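Local coordinates for protein peptidoglycan N-acetylglucosamine deacetylase (Agathobacter rectalis, PDB 5JMU) that probably removes acetyl groups from N-acetylglucosamine units of peptidoglycan, using a zinc-bearing catalytic domain of the NodB homology type, at residues A[51-56]-A[74-79]; A[61-66]-A[101-106]; A[112-117]-A[143-148]; A[155-160]-A[184-189]. All blocks are in the same frame, centred on the assembly; numbering follows the deposited sequence.

Interaction 1. Residues A[51-56]-A[74-79]. With ZN (zinc ion), chain C.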
loop_
_atom_site.group_PDB
_atom_site.type_symbol
_atom_site.label_atom_id
_atom_site.label_comp_id
_atom_site.label_asym_id
_atom_site.label_seq_id
_atom_site.Cartn_x
_atom_site.Cartn_y
_atom_site.Cartn_z
ATOM N N PHE A 51 3.820 0.901 -0.478
ATOM C CA PHE A 51 3.369 1.446 -1.769
ATOM C C PHE A 51 4.032 2.807 -1.915
ATOM O O PHE A 51 3.599 3.785 -1.289
ATOM C CB PHE A 51 1.835 1.516 -1.807
ATOM C CG PHE A 51 1.194 0.160 -1.845
ATOM C CD1 PHE A 51 1.069 -0.504 -3.055
ATOM C CD2 PHE A 51 0.741 -0.442 -0.693
ATOM C CE1 PHE A 51 0.448 -1.757 -3.131
ATOM C CE2 PHE A 51 0.128 -1.709 -0.742
ATOM C CZ PHE A 51 -0.033 -2.368 -1.976
ATOM N N VAL A 52 5.094 2.861 -2.732
ATOM C CA VAL A 52 6.038 3.982 -2.653
ATOM C C VAL A 52 5.850 5.085 -3.706
ATOM O O VAL A 52 5.168 4.903 -4.739
ATOM C CB VAL A 52 7.507 3.444 -2.706
ATOM C CG1 VAL A 52 7.761 2.518 -1.488
ATOM C CG2 VAL A 52 7.785 2.700 -3.998
ATOM N N THR A 53 6.446 6.250 -3.405
ATOM C CA THR A 53 6.382 7.411 -4.258
ATOM C C THR A 53 7.783 7.969 -4.362
ATOM O O THR A 53 8.675 7.529 -3.617
ATOM C CB THR A 53 5.513 8.555 -3.674
ATOM O OG1 THR A 53 6.189 9.130 -2.544
ATOM C CG2 THR A 53 4.126 8.085 -3.302
ATOM N N ASN A 54 7.950 8.978 -5.206
ATOM C CA ASN A 54 9.192 9.721 -5.214
ATOM C C ASN A 54 8.993 11.149 -4.703
ATOM O O ASN A 54 9.674 12.094 -5.137
ATOM C CB ASN A 54 9.789 9.722 -6.613
ATOM C CG ASN A 54 11.272 10.020 -6.586
ATOM O OD1 ASN A 54 11.994 9.556 -5.688
ATOM N ND2 ASN A 54 11.717 10.781 -7.534
ATOM N N THR A 55 8.049 11.292 -3.763
ATOM C CA THR A 55 7.750 12.619 -3.211
ATOM C C THR A 55 8.903 13.190 -2.373
ATOM O O THR A 55 9.092 14.410 -2.282
ATOM C CB THR A 55 6.480 12.540 -2.349
ATOM O OG1 THR A 55 5.374 12.239 -3.205
ATOM C CG2 THR A 55 6.199 13.885 -1.685
ATOM N N HIS A 56 9.669 12.293 -1.762
ATOM C CA HIS A 56 10.756 12.688 -0.856
ATOM C C HIS A 56 12.026 12.024 -1.314
ATOM O O HIS A 56 12.464 11.061 -0.676
ATOM C CB HIS A 56 10.423 12.293 0.580
ATOM C CG HIS A 56 9.177 12.938 1.096
ATOM N ND1 HIS A 56 7.989 12.253 1.238
ATOM C CD2 HIS A 56 8.920 14.222 1.446
ATOM C CE1 HIS A 56 7.058 13.083 1.678
ATOM N NE2 HIS A 56 7.600 14.281 1.820
ATOM N N ALA A 74 6.036 -1.997 -3.623
ATOM C CA ALA A 74 4.994 -1.890 -4.642
ATOM C C ALA A 74 4.872 -0.417 -5.099
ATOM O O ALA A 74 5.390 0.495 -4.463
ATOM C CB ALA A 74 3.672 -2.401 -4.084
ATOM N N ILE A 75 4.178 -0.185 -6.210
ATOM C CA ILE A 75 4.057 1.171 -6.740
ATOM C C ILE A 75 2.863 1.916 -6.203
ATOM O O ILE A 75 1.801 1.333 -6.159
ATOM C CB ILE A 75 3.933 1.107 -8.272
ATOM C CG1 ILE A 75 5.227 0.549 -8.857
ATOM C CG2 ILE A 75 3.672 2.536 -8.845
ATOM C CD1 ILE A 75 5.183 0.249 -10.394
ATOM N N HIS A 76 3.043 3.188 -5.791
ATOM C CA HIS A 76 1.899 4.078 -5.524
ATOM C C HIS A 76 1.857 5.105 -6.664
ATOM O O HIS A 76 0.959 5.083 -7.514
ATOM C CB HIS A 76 2.036 4.711 -4.137
ATOM C CG HIS A 76 0.794 5.375 -3.597
ATOM N ND1 HIS A 76 -0.488 4.909 -3.835
ATOM C CD2 HIS A 76 0.673 6.454 -2.787
ATOM C CE1 HIS A 76 -1.349 5.710 -3.200
ATOM N NE2 HIS A 76 -0.674 6.660 -2.571
ATOM N N SER A 77 2.888 5.929 -6.736
ATOM C CA SER A 77 2.988 6.915 -7.822
ATOM C C SER A 77 4.301 7.674 -7.711
ATOM O O SER A 77 4.738 7.965 -6.614
ATOM C CB SER A 77 1.807 7.909 -7.743
ATOM O OG SER A 77 2.056 9.016 -8.604
ATOM N N ALA A 78 4.947 7.976 -8.827
ATOM C CA ALA A 78 6.180 8.747 -8.702
ATOM C C ALA A 78 5.883 10.145 -8.190
ATOM O O ALA A 78 6.515 10.608 -7.233
ATOM C CB ALA A 78 6.952 8.802 -10.074
ATOM N N SER A 79 4.960 10.852 -8.851
ATOM C CA SER A 79 4.670 12.222 -8.481
ATOM C C SER A 79 3.621 12.395 -7.393
ATOM O O SER A 79 3.634 13.428 -6.706
ATOM C CB SER A 79 4.198 13.029 -9.698
ATOM O OG SER A 79 2.915 12.559 -10.104
HETATM ZN ZN ZN C . -1.277 8.283 -1.383
HETATM O O HOH W 1 -2.157 7.035 -0.004
HETATM O O HOH W 2 -1.964 9.815 -0.101
HETATM O O HOH W 3 -3.224 8.387 -2.337
#

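Interaction 2. Residues A[61-66]-A[101-106]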
loop_
_atom_site.group_PDB
_atom_site.type_symbol
_atom_site.label_atom_id
_atom_site.label_comp_id
_atom_site.label_asym_id
_atom_site.label_seq_id
_atom_site.Cartn_x
_atom_site.Cartn_y
_atom_site.Cartn_z
ATOM N N ASN A 61 16.809 5.873 -1.055
ATOM C CA ASN A 61 17.523 4.643 -0.723
ATOM C C ASN A 61 16.783 3.760 0.268
ATOM O O ASN A 61 17.116 2.576 0.399
ATOM C CB ASN A 61 18.894 4.975 -0.167
ATOM C CG ASN A 61 18.797 5.788 1.112
ATOM O OD1 ASN A 61 18.055 6.781 1.164
ATOM N ND2 ASN A 61 19.530 5.368 2.170
HETATM N N MSE A 62 15.753 4.302 0.944
HETATM C CA MSE A 62 14.937 3.428 1.806
HETATM C C MSE A 62 14.166 2.390 1.035
HETATM O O MSE A 62 13.776 1.366 1.607
HETATM C CB MSE A 62 13.963 4.228 2.656
HETATM C CG MSE A 62 14.602 5.046 3.754
HETATM SE SE MSE A 62 15.612 3.967 5.052
HETATM C CE MSE A 62 17.312 4.009 4.250
ATOM N N ILE A 63 13.957 2.620 -0.263
ATOM C CA ILE A 63 13.289 1.606 -1.083
ATOM C C ILE A 63 14.197 0.361 -1.171
ATOM O O ILE A 63 13.725 -0.778 -1.048
ATOM C CB ILE A 63 12.981 2.148 -2.466
ATOM C CG1 ILE A 63 11.942 3.250 -2.334
ATOM C CG2 ILE A 63 12.540 1.018 -3.450
ATOM C CD1 ILE A 63 11.724 4.048 -3.662
ATOM N N ALA A 64 15.492 0.584 -1.383
ATOM C CA ALA A 64 16.445 -0.522 -1.357
ATOM C C ALA A 64 16.413 -1.228 -0.009
ATOM O O ALA A 64 16.449 -2.436 0.050
ATOM C CB ALA A 64 17.886 -0.028 -1.672
ATOM N N GLU A 65 16.373 -0.463 1.079
ATOM C CA GLU A 65 16.355 -1.071 2.420
ATOM C C GLU A 65 15.069 -1.872 2.679
ATOM O O GLU A 65 15.109 -2.930 3.340
ATOM C CB GLU A 65 16.528 0.021 3.492
ATOM C CG GLU A 65 16.908 -0.536 4.864
ATOM C CD GLU A 65 18.262 -1.273 4.913
ATOM O OE1 GLU A 65 19.151 -1.032 4.064
ATOM O OE2 GLU A 65 18.446 -2.104 5.832
ATOM N N GLU A 66 13.932 -1.364 2.204
ATOM C CA GLU A 66 12.676 -2.092 2.383
ATOM C C GLU A 66 12.771 -3.483 1.750
ATOM O O GLU A 66 12.400 -4.502 2.350
ATOM C CB GLU A 66 11.503 -1.308 1.775
ATOM C CG GLU A 66 11.147 -0.077 2.621
ATOM C CD GLU A 66 10.253 0.926 1.900
ATOM O OE1 GLU A 66 9.870 0.722 0.723
ATOM O OE2 GLU A 66 9.986 2.007 2.509
ATOM N N SER A 101 10.757 2.208 -12.493
ATOM C CA SER A 101 12.172 2.323 -12.840
ATOM C C SER A 101 13.012 2.626 -11.601
ATOM O O SER A 101 14.117 2.069 -11.451
ATOM C CB SER A 101 12.379 3.382 -13.895
ATOM O OG SER A 101 11.982 2.783 -15.113
ATOM N N ILE A 102 12.501 3.491 -10.727
ATOM C CA ILE A 102 13.245 3.770 -9.491
ATOM C C ILE A 102 13.304 2.512 -8.626
ATOM O O ILE A 102 14.357 2.212 -8.011
ATOM C CB ILE A 102 12.625 4.961 -8.720
ATOM C CG1 ILE A 102 12.951 6.256 -9.476
ATOM C CG2 ILE A 102 13.174 5.013 -7.312
ATOM C CD1 ILE A 102 11.989 7.420 -9.065
ATOM N N ILE A 103 12.193 1.779 -8.575
ATOM C CA ILE A 103 12.201 0.543 -7.782
ATOM C C ILE A 103 13.205 -0.461 -8.360
ATOM O O ILE A 103 13.961 -1.090 -7.624
ATOM C CB ILE A 103 10.796 -0.072 -7.730
ATOM C CG1 ILE A 103 9.905 0.848 -6.920
ATOM C CG2 ILE A 103 10.795 -1.478 -7.146
ATOM C CD1 ILE A 103 8.358 0.531 -7.092
ATOM N N LYS A 104 13.288 -0.560 -9.671
ATOM C CA LYS A 104 14.264 -1.443 -10.305
ATOM C C LYS A 104 15.696 -1.024 -9.993
ATOM O O LYS A 104 16.559 -1.862 -9.660
ATOM C CB LYS A 104 14.031 -1.447 -11.822
ATOM C CG LYS A 104 15.135 -2.112 -12.592
ATOM C CD LYS A 104 15.110 -3.609 -12.379
ATOM C CE LYS A 104 16.017 -4.262 -13.451
ATOM N NZ LYS A 104 16.382 -5.684 -13.194
ATOM N N ALA A 105 15.964 0.290 -10.134
ATOM C CA ALA A 105 17.287 0.874 -9.810
ATOM C C ALA A 105 17.697 0.512 -8.382
ATOM O O ALA A 105 18.826 0.080 -8.107
ATOM C CB ALA A 105 17.232 2.406 -9.977
ATOM N N GLN A 106 16.748 0.674 -7.465
ATOM C CA GLN A 106 17.044 0.514 -6.039
ATOM C C GLN A 106 17.116 -0.950 -5.582
ATOM O O GLN A 106 17.957 -1.290 -4.766
ATOM C CB GLN A 106 15.959 1.236 -5.210
ATOM C CG GLN A 106 16.071 2.785 -5.225
ATOM C CD GLN A 106 17.268 3.322 -4.438
ATOM O OE1 GLN A 106 17.837 2.637 -3.581
ATOM N NE2 GLN A 106 17.686 4.566 -4.747
#

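Interaction 3. Residues A[112-117]-A[143-148]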
loop_
_atom_site.group_PDB
_atom_site.type_symbol
_atom_site.label_atom_id
_atom_site.label_comp_id
_atom_site.label_asym_id
_atom_site.label_seq_id
_atom_site.Cartn_x
_atom_site.Cartn_y
_atom_site.Cartn_z
ATOM N N SER A 112 5.496 -5.697 -8.931
ATOM C CA SER A 112 4.387 -6.531 -9.407
ATOM C C SER A 112 2.986 -6.068 -8.998
ATOM O O SER A 112 2.005 -6.518 -9.578
ATOM C CB SER A 112 4.548 -7.970 -8.889
ATOM O OG SER A 112 5.734 -8.582 -9.411
ATOM N N ILE A 113 2.928 -5.215 -7.983
ATOM C CA ILE A 113 1.693 -4.805 -7.333
ATOM C C ILE A 113 1.697 -3.290 -7.269
ATOM O O ILE A 113 2.758 -2.682 -7.088
ATOM C CB ILE A 113 1.580 -5.387 -5.875
ATOM C CG1 ILE A 113 1.850 -6.898 -5.880
ATOM C CG2 ILE A 113 0.157 -5.079 -5.272
ATOM C CD1 ILE A 113 1.844 -7.567 -4.456
ATOM N N ILE A 114 0.520 -2.698 -7.444
ATOM C CA ILE A 114 0.354 -1.255 -7.300
ATOM C C ILE A 114 -0.807 -0.924 -6.386
ATOM O O ILE A 114 -1.666 -1.784 -6.087
ATOM C CB ILE A 114 0.143 -0.543 -8.682
ATOM C CG1 ILE A 114 -1.292 -0.771 -9.189
ATOM C CG2 ILE A 114 1.121 -1.059 -9.710
ATOM C CD1 ILE A 114 -1.642 0.156 -10.393
ATOM N N ARG A 115 -0.855 0.323 -5.911
ATOM C CA ARG A 115 -2.056 0.853 -5.271
ATOM C C ARG A 115 -2.335 2.186 -5.932
ATOM O O ARG A 115 -1.505 3.095 -5.870
ATOM C CB ARG A 115 -1.878 1.025 -3.771
ATOM C CG ARG A 115 -3.130 1.752 -3.132
ATOM C CD ARG A 115 -3.011 1.706 -1.616
ATOM N NE ARG A 115 -3.280 0.367 -1.100
ATOM C CZ ARG A 115 -2.828 -0.058 0.096
ATOM N NH1 ARG A 115 -2.058 0.745 0.842
ATOM N NH2 ARG A 115 -3.153 -1.280 0.563
ATOM N N PHE A 116 -3.510 2.319 -6.528
ATOM C CA PHE A 116 -3.877 3.575 -7.151
ATOM C C PHE A 116 -3.957 4.686 -6.119
ATOM O O PHE A 116 -4.539 4.474 -5.047
ATOM C CB PHE A 116 -5.254 3.460 -7.804
ATOM C CG PHE A 116 -5.302 2.588 -9.004
ATOM C CD1 PHE A 116 -4.849 3.029 -10.262
ATOM C CD2 PHE A 116 -5.810 1.287 -8.903
ATOM C CE1 PHE A 116 -4.944 2.220 -11.408
ATOM C CE2 PHE A 116 -5.886 0.444 -10.065
ATOM C CZ PHE A 116 -5.447 0.904 -11.316
ATOM N N PRO A 117 -3.418 5.881 -6.435
ATOM C CA PRO A 117 -3.636 7.010 -5.533
ATOM C C PRO A 117 -5.131 7.302 -5.393
ATOM O O PRO A 117 -5.871 7.386 -6.374
ATOM C CB PRO A 117 -2.846 8.149 -6.219
ATOM C CG PRO A 117 -1.667 7.385 -6.877
ATOM C CD PRO A 117 -2.359 6.163 -7.456
ATOM N N ARG A 143 -1.425 -5.337 -18.375
ATOM C CA ARG A 143 0.026 -5.245 -18.216
ATOM C C ARG A 143 0.619 -6.236 -17.213
ATOM O O ARG A 143 1.840 -6.198 -16.962
ATOM C CB ARG A 143 0.424 -3.825 -17.805
ATOM C CG ARG A 143 0.157 -2.909 -18.973
ATOM C CD ARG A 143 0.108 -1.435 -18.626
ATOM N NE ARG A 143 1.437 -0.863 -18.507
ATOM C CZ ARG A 143 1.938 0.114 -19.260
ATOM N NH1 ARG A 143 1.236 0.683 -20.238
ATOM N NH2 ARG A 143 3.163 0.533 -19.003
ATOM N N GLY A 144 -0.197 -7.139 -16.704
ATOM C CA GLY A 144 0.288 -8.161 -15.786
ATOM C C GLY A 144 0.510 -7.687 -14.382
ATOM O O GLY A 144 1.126 -8.385 -13.572
ATOM N N LEU A 145 -0.020 -6.501 -14.074
ATOM C CA LEU A 145 0.121 -5.952 -12.730
ATOM C C LEU A 145 -1.087 -6.276 -11.835
ATOM O O LEU A 145 -2.202 -6.484 -12.338
ATOM C CB LEU A 145 0.296 -4.442 -12.818
ATOM C CG LEU A 145 1.611 -3.995 -13.447
ATOM C CD1 LEU A 145 1.497 -2.507 -13.632
ATOM C CD2 LEU A 145 2.756 -4.366 -12.499
ATOM N N LEU A 146 -0.855 -6.361 -10.534
ATOM C CA LEU A 146 -1.918 -6.571 -9.557
ATOM C C LEU A 146 -2.133 -5.260 -8.857
ATOM O O LEU A 146 -1.200 -4.460 -8.768
ATOM C CB LEU A 146 -1.538 -7.621 -8.515
ATOM C CG LEU A 146 -1.222 -8.981 -9.135
ATOM C CD1 LEU A 146 -0.394 -9.818 -8.156
ATOM C CD2 LEU A 146 -2.491 -9.656 -9.531
ATOM N N TYR A 147 -3.351 -4.998 -8.389
ATOM C CA TYR A 147 -3.540 -3.777 -7.595
ATOM C C TYR A 147 -4.283 -4.141 -6.321
ATOM O O TYR A 147 -5.010 -5.132 -6.270
ATOM C CB TYR A 147 -4.298 -2.680 -8.363
ATOM C CG TYR A 147 -5.765 -2.955 -8.684
ATOM C CD1 TYR A 147 -6.143 -3.666 -9.832
ATOM C CD2 TYR A 147 -6.776 -2.484 -7.825
ATOM C CE1 TYR A 147 -7.507 -3.884 -10.135
ATOM C CE2 TYR A 147 -8.127 -2.688 -8.113
ATOM C CZ TYR A 147 -8.481 -3.406 -9.241
ATOM O OH TYR A 147 -9.838 -3.594 -9.485
ATOM N N CYS A 148 -4.066 -3.358 -5.283
ATOM C CA CYS A 148 -4.690 -3.650 -3.982
ATOM C C CYS A 148 -5.184 -2.351 -3.338
ATOM O O CYS A 148 -4.471 -1.334 -3.301
ATOM C CB CYS A 148 -3.667 -4.344 -3.087
ATOM S SG CYS A 148 -4.385 -5.067 -1.595
HETATM O O HOH W 4 2.101 -8.883 -11.176
HETATM O O HOH W 5 -5.396 0.156 -5.604
#

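Interaction 4. Residues A[155-160]-A[184-189]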
loop_
_atom_site.group_PDB
_atom_site.type_symbol
_atom_site.label_atom_id
_atom_site.label_comp_id
_atom_site.label_asym_id
_atom_site.label_seq_id
_atom_site.Cartn_x
_atom_site.Cartn_y
_atom_site.Cartn_z
ATOM N N GLY A 155 -7.530 5.659 9.832
ATOM C CA GLY A 155 -7.920 7.022 10.101
ATOM C C GLY A 155 -6.782 8.016 9.977
ATOM O O GLY A 155 -6.972 9.171 10.342
ATOM N N ASP A 156 -5.615 7.599 9.465
ATOM C CA ASP A 156 -4.446 8.479 9.489
ATOM C C ASP A 156 -4.349 9.376 8.252
ATOM O O ASP A 156 -3.392 10.105 8.114
ATOM C CB ASP A 156 -3.140 7.678 9.689
ATOM C CG ASP A 156 -2.652 6.936 8.432
ATOM O OD1 ASP A 156 -3.319 6.971 7.382
ATOM O OD2 ASP A 156 -1.580 6.303 8.537
ATOM N N ALA A 157 -5.363 9.341 7.396
ATOM C CA ALA A 157 -5.359 10.173 6.198
ATOM C C ALA A 157 -6.115 11.484 6.408
ATOM O O ALA A 157 -6.093 12.349 5.545
ATOM C CB ALA A 157 -5.951 9.398 5.024
ATOM N N ASN A 158 -6.763 11.639 7.561
ATOM C CA ASN A 158 -7.569 12.843 7.823
ATOM C C ASN A 158 -6.710 14.111 7.846
ATOM O O ASN A 158 -5.615 14.130 8.425
ATOM C CB ASN A 158 -8.343 12.704 9.142
ATOM N N PRO A 159 -7.212 15.178 7.208
ATOM C CA PRO A 159 -6.503 16.463 7.107
ATOM C C PRO A 159 -6.106 17.030 8.486
ATOM O O PRO A 159 -5.093 17.713 8.603
ATOM C CB PRO A 159 -7.516 17.373 6.394
ATOM C CG PRO A 159 -8.839 16.645 6.457
ATOM C CD PRO A 159 -8.531 15.196 6.548
ATOM N N LYS A 160 -6.906 16.754 9.507
ATOM C CA LYS A 160 -6.500 16.976 10.888
ATOM C C LYS A 160 -6.045 15.637 11.442
ATOM O O LYS A 160 -6.830 14.687 11.449
ATOM C CB LYS A 160 -7.649 17.522 11.727
ATOM N N LEU A 184 -4.591 0.134 5.759
ATOM C CA LEU A 184 -3.965 1.299 5.153
ATOM C C LEU A 184 -3.388 2.230 6.195
ATOM O O LEU A 184 -4.139 2.773 6.992
ATOM C CB LEU A 184 -5.001 2.101 4.327
ATOM C CG LEU A 184 -4.613 3.474 3.751
ATOM C CD1 LEU A 184 -3.442 3.276 2.735
ATOM C CD2 LEU A 184 -5.798 4.106 3.050
ATOM N N GLN A 185 -2.070 2.415 6.198
ATOM C CA GLN A 185 -1.426 3.498 6.928
ATOM C C GLN A 185 -0.496 4.248 5.973
ATOM O O GLN A 185 -0.251 3.815 4.835
ATOM C CB GLN A 185 -0.613 3.011 8.134
ATOM C CG GLN A 185 -1.471 2.446 9.264
ATOM C CD GLN A 185 -0.597 1.850 10.359
ATOM O OE1 GLN A 185 -0.323 0.631 10.378
ATOM N NE2 GLN A 185 -0.138 2.713 11.287
ATOM N N HIS A 186 0.061 5.358 6.459
ATOM C CA HIS A 186 0.968 6.155 5.666
ATOM C C HIS A 186 2.250 6.320 6.445
ATOM O O HIS A 186 2.227 6.932 7.531
ATOM C CB HIS A 186 0.343 7.537 5.378
ATOM C CG HIS A 186 -0.857 7.475 4.466
ATOM N ND1 HIS A 186 -2.102 7.058 4.895
ATOM C CD2 HIS A 186 -0.996 7.773 3.147
ATOM C CE1 HIS A 186 -2.956 7.097 3.884
ATOM N NE2 HIS A 186 -2.314 7.531 2.810
ATOM N N ASP A 187 3.371 5.828 5.923
ATOM C CA ASP A 187 4.595 5.917 6.744
ATOM C C ASP A 187 5.243 7.308 6.740
ATOM O O ASP A 187 6.253 7.525 7.427
ATOM C CB ASP A 187 5.655 4.837 6.358
ATOM C CG ASP A 187 6.087 4.875 4.895
ATOM O OD1 ASP A 187 5.210 4.966 4.011
ATOM O OD2 ASP A 187 7.310 4.736 4.594
ATOM N N ILE A 188 4.644 8.260 6.019
ATOM C CA ILE A 188 5.075 9.652 6.116
ATOM C C ILE A 188 4.445 10.392 7.302
ATOM O O ILE A 188 4.760 11.564 7.534
ATOM C CB ILE A 188 4.740 10.422 4.827
ATOM C CG1 ILE A 188 3.253 10.281 4.503
ATOM C CG2 ILE A 188 5.636 9.949 3.685
ATOM C CD1 ILE A 188 2.758 11.393 3.560
ATOM N N LYS A 189 3.569 9.721 8.047
ATOM C CA LYS A 189 2.949 10.317 9.210
ATOM C C LYS A 189 3.509 9.731 10.498
ATOM O O LYS A 189 3.199 8.569 10.832
ATOM C CB LYS A 189 1.437 10.087 9.162
ATOM C CG LYS A 189 0.889 10.696 7.905
ATOM C CD LYS A 189 -0.605 10.706 7.847
ATOM C CE LYS A 189 -1.140 11.454 6.610
ATOM N NZ LYS A 189 -0.585 12.806 6.530
HETATM O O HOH W 6 -6.665 4.562 6.715
HETATM O O HOH W 7 -3.000 13.329 8.932
#

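Interaction 1. Residues A[51-56]-A[74-79]
Side by side on neighbouring parallel strands, T53 and H76 point the same way, and T53 CG2 lies at the edge of the imidazole, 3.9 Å from H76 CD2. H76 CG is anti to the backbone N (chi1 -166°). H76 NE2 reaches the zinc ion at 2.1 Å, D28, H80 and three waters complete the six ligands, and ND1 is hydrogen-bonded to R115 O; the two bonds together fix the rotation of the ring. T53 OG1 sits between its backbone N and carbonyl carbon (chi1 70°), where it accepts from T55 N at 3.1 Å in an ST turn and also bonds to D28 O. An alanine at T53 would probably leave T55 N and D28 O without this mate and open a gap beside the edge of the H76 ring. On the same face of the sheet the F51 ring brings CD1 and CE1 to A74 CB, each at 3.4 Å, while I75 O lies at its edge. V52 N donates to A74 O at 2.9 Å; V52 O is gripped by two donors, H76 N at 2.9 Å and S77 N at 3.2 Å. N54 N bonds to A78 O. S77 OG is hydrogen-bonded to D95 and to H80 N. The arrangement joins two strands of a beta-alpha-beta unit and carries the H-S-x-x-H zinc motif of NodB-type deacetylases.

Interaction 2. Residues A[61-66]-A[101-106]
Q106 reaches from helix 89-107 onto helix 61-68, where its OE1 meets A64 CB at 3.3 Å and N61 CA at 3.5 Å. The chain bends to get there: chi2 of -71° turns CD back toward N61, and the amide lies against N61 and A64. On its other branch, NE2 bonds to OE1 of Q60, the residue just before the segment, which holds the amide in its rotation. An alanine at Q106 would probably leave Q60 OE1 without this donor and open a gap in the place of the amide, beside N61 CA. Next to the amide, the aliphatic part of Q106 crosses I63 at about a right angle, CB lying 3.9 Å from I63 CG2. The other end of I63, CD1, meets I102 CG2 at 4.0 Å, again with the two side chains at about a right angle. I63 CG2 also faces I103 CG1, more loosely at 4.4 Å. No hydrogen bond links the two segments, whose axes come within 8.8 Å at a crossing angle of -64°. Farther in, I63 and I103 both rest on V73, and I103 also touches V52 and I75, so both isoleucines are packed against the strands. I102 packs on N54 and Q60. The two helices are packed on the outside of parallel strands 49-53 and 72-77, as in the beta/alpha barrel of NodB-type deacetylases.

Interaction 3. Residues A[112-117]-A[143-148]
I113 and I114 pair with L146 and Y147 as a short two-stranded parallel sheet, buried beside strand 72-77, to which I113 and R115 are bonded through I75. Three backbone bonds carry the pairing: L146 N to S112 O, I114 N to L146 O at 2.8 Å, and C148 N to I114 O. Beyond the strands, R115 continues the join with its side chain. A bend at chi3 (-73°) swings NE round to C148 O at 3.0 Å; that oxygen lies near the guanidinium plane, whereas the donor stands above the carbonyl plane. NH1 makes a salt bridge to D27 and NH2 bonds to D149 O, so the guanidinium is tied down on several sides. One hydrophobic face is aromatic: the edge of F116 points at the face of Y147, a T-shaped pair with planes 65° apart, and F116 CE2 is 3.7 Å from Y147 CG. I114 CG1 packs on Y147 CB at 3.7 Å and its CG2 on L145 CD1. Near S112, water 4 donates to both S112 O and G144 O, G144 having closed helix 132-142 with a Schellman motif. R115, F116 and P117 fit the R-x-P motif, consistent with the arginine-proline motif that forms one wall of the active-site groove in NodB-type deacetylases.

Interaction 4. Residues A[155-160]-A[184-189]
D156 grips H186 with both carboxylate oxygens. OD1 accepts from the ring at ND1, 2.8 Å away, and is met on its syn side although 31° out of the carboxylate plane. OD2 uses its syn lone pair for H186 N, also at 2.8 Å, and takes a further bond from S192 OG. Because one carboxylate holds both ring and backbone of the same residue, the imidazole is fixed in rotation as well as in place, with its plane 55° from that of the carboxylate. The first torsion of D156 (chi1 76°) sets CG between the backbone N and the carbonyl carbon, and the carboxylate faces H186. L184, Q185 and H186 match the L-x-H motif of the NodB homology domain, and the H186 side chain comes to about 4 Å, nearest atoms, from the zinc ion. Packing is lighter: A157 CB lies 3.9 Å from H186 CE1, and Q185 CB touches D156 OD2 at 3.5 Å while Q185 NE2 bonds to S192 OG. Water 6 donates to L184 O at 3.1 Å and takes a weak bond from G155 N. Water 7 donates to N158 O at 2.8 Å, with weaker links to D156 O and K189 NZ.

Interactions 1, 3 and 4 lie near the zinc ion, the R115 side chain about 7 Å from it, while interaction 2 lies farther off, with the I103 side chain about 14 Å away. Interaction 1 supplies a metal ligand, and interaction 3 is bonded to the same strand, R115 N lying 2.9 Å from I75 O. Interaction 2 packs against that strand, where I103 CD1 is 3.6 Å from I75 CG1. The centres of interactions 3 and 4 are about 21 Å apart, on opposite sides of the chain's centre, yet R115 NH1 still touches L184 CD1 at 3.5 Å. Interactions 1 and 4 reach one parallel sheet, presenting H76 and H186 with side chains about 6 Å apart.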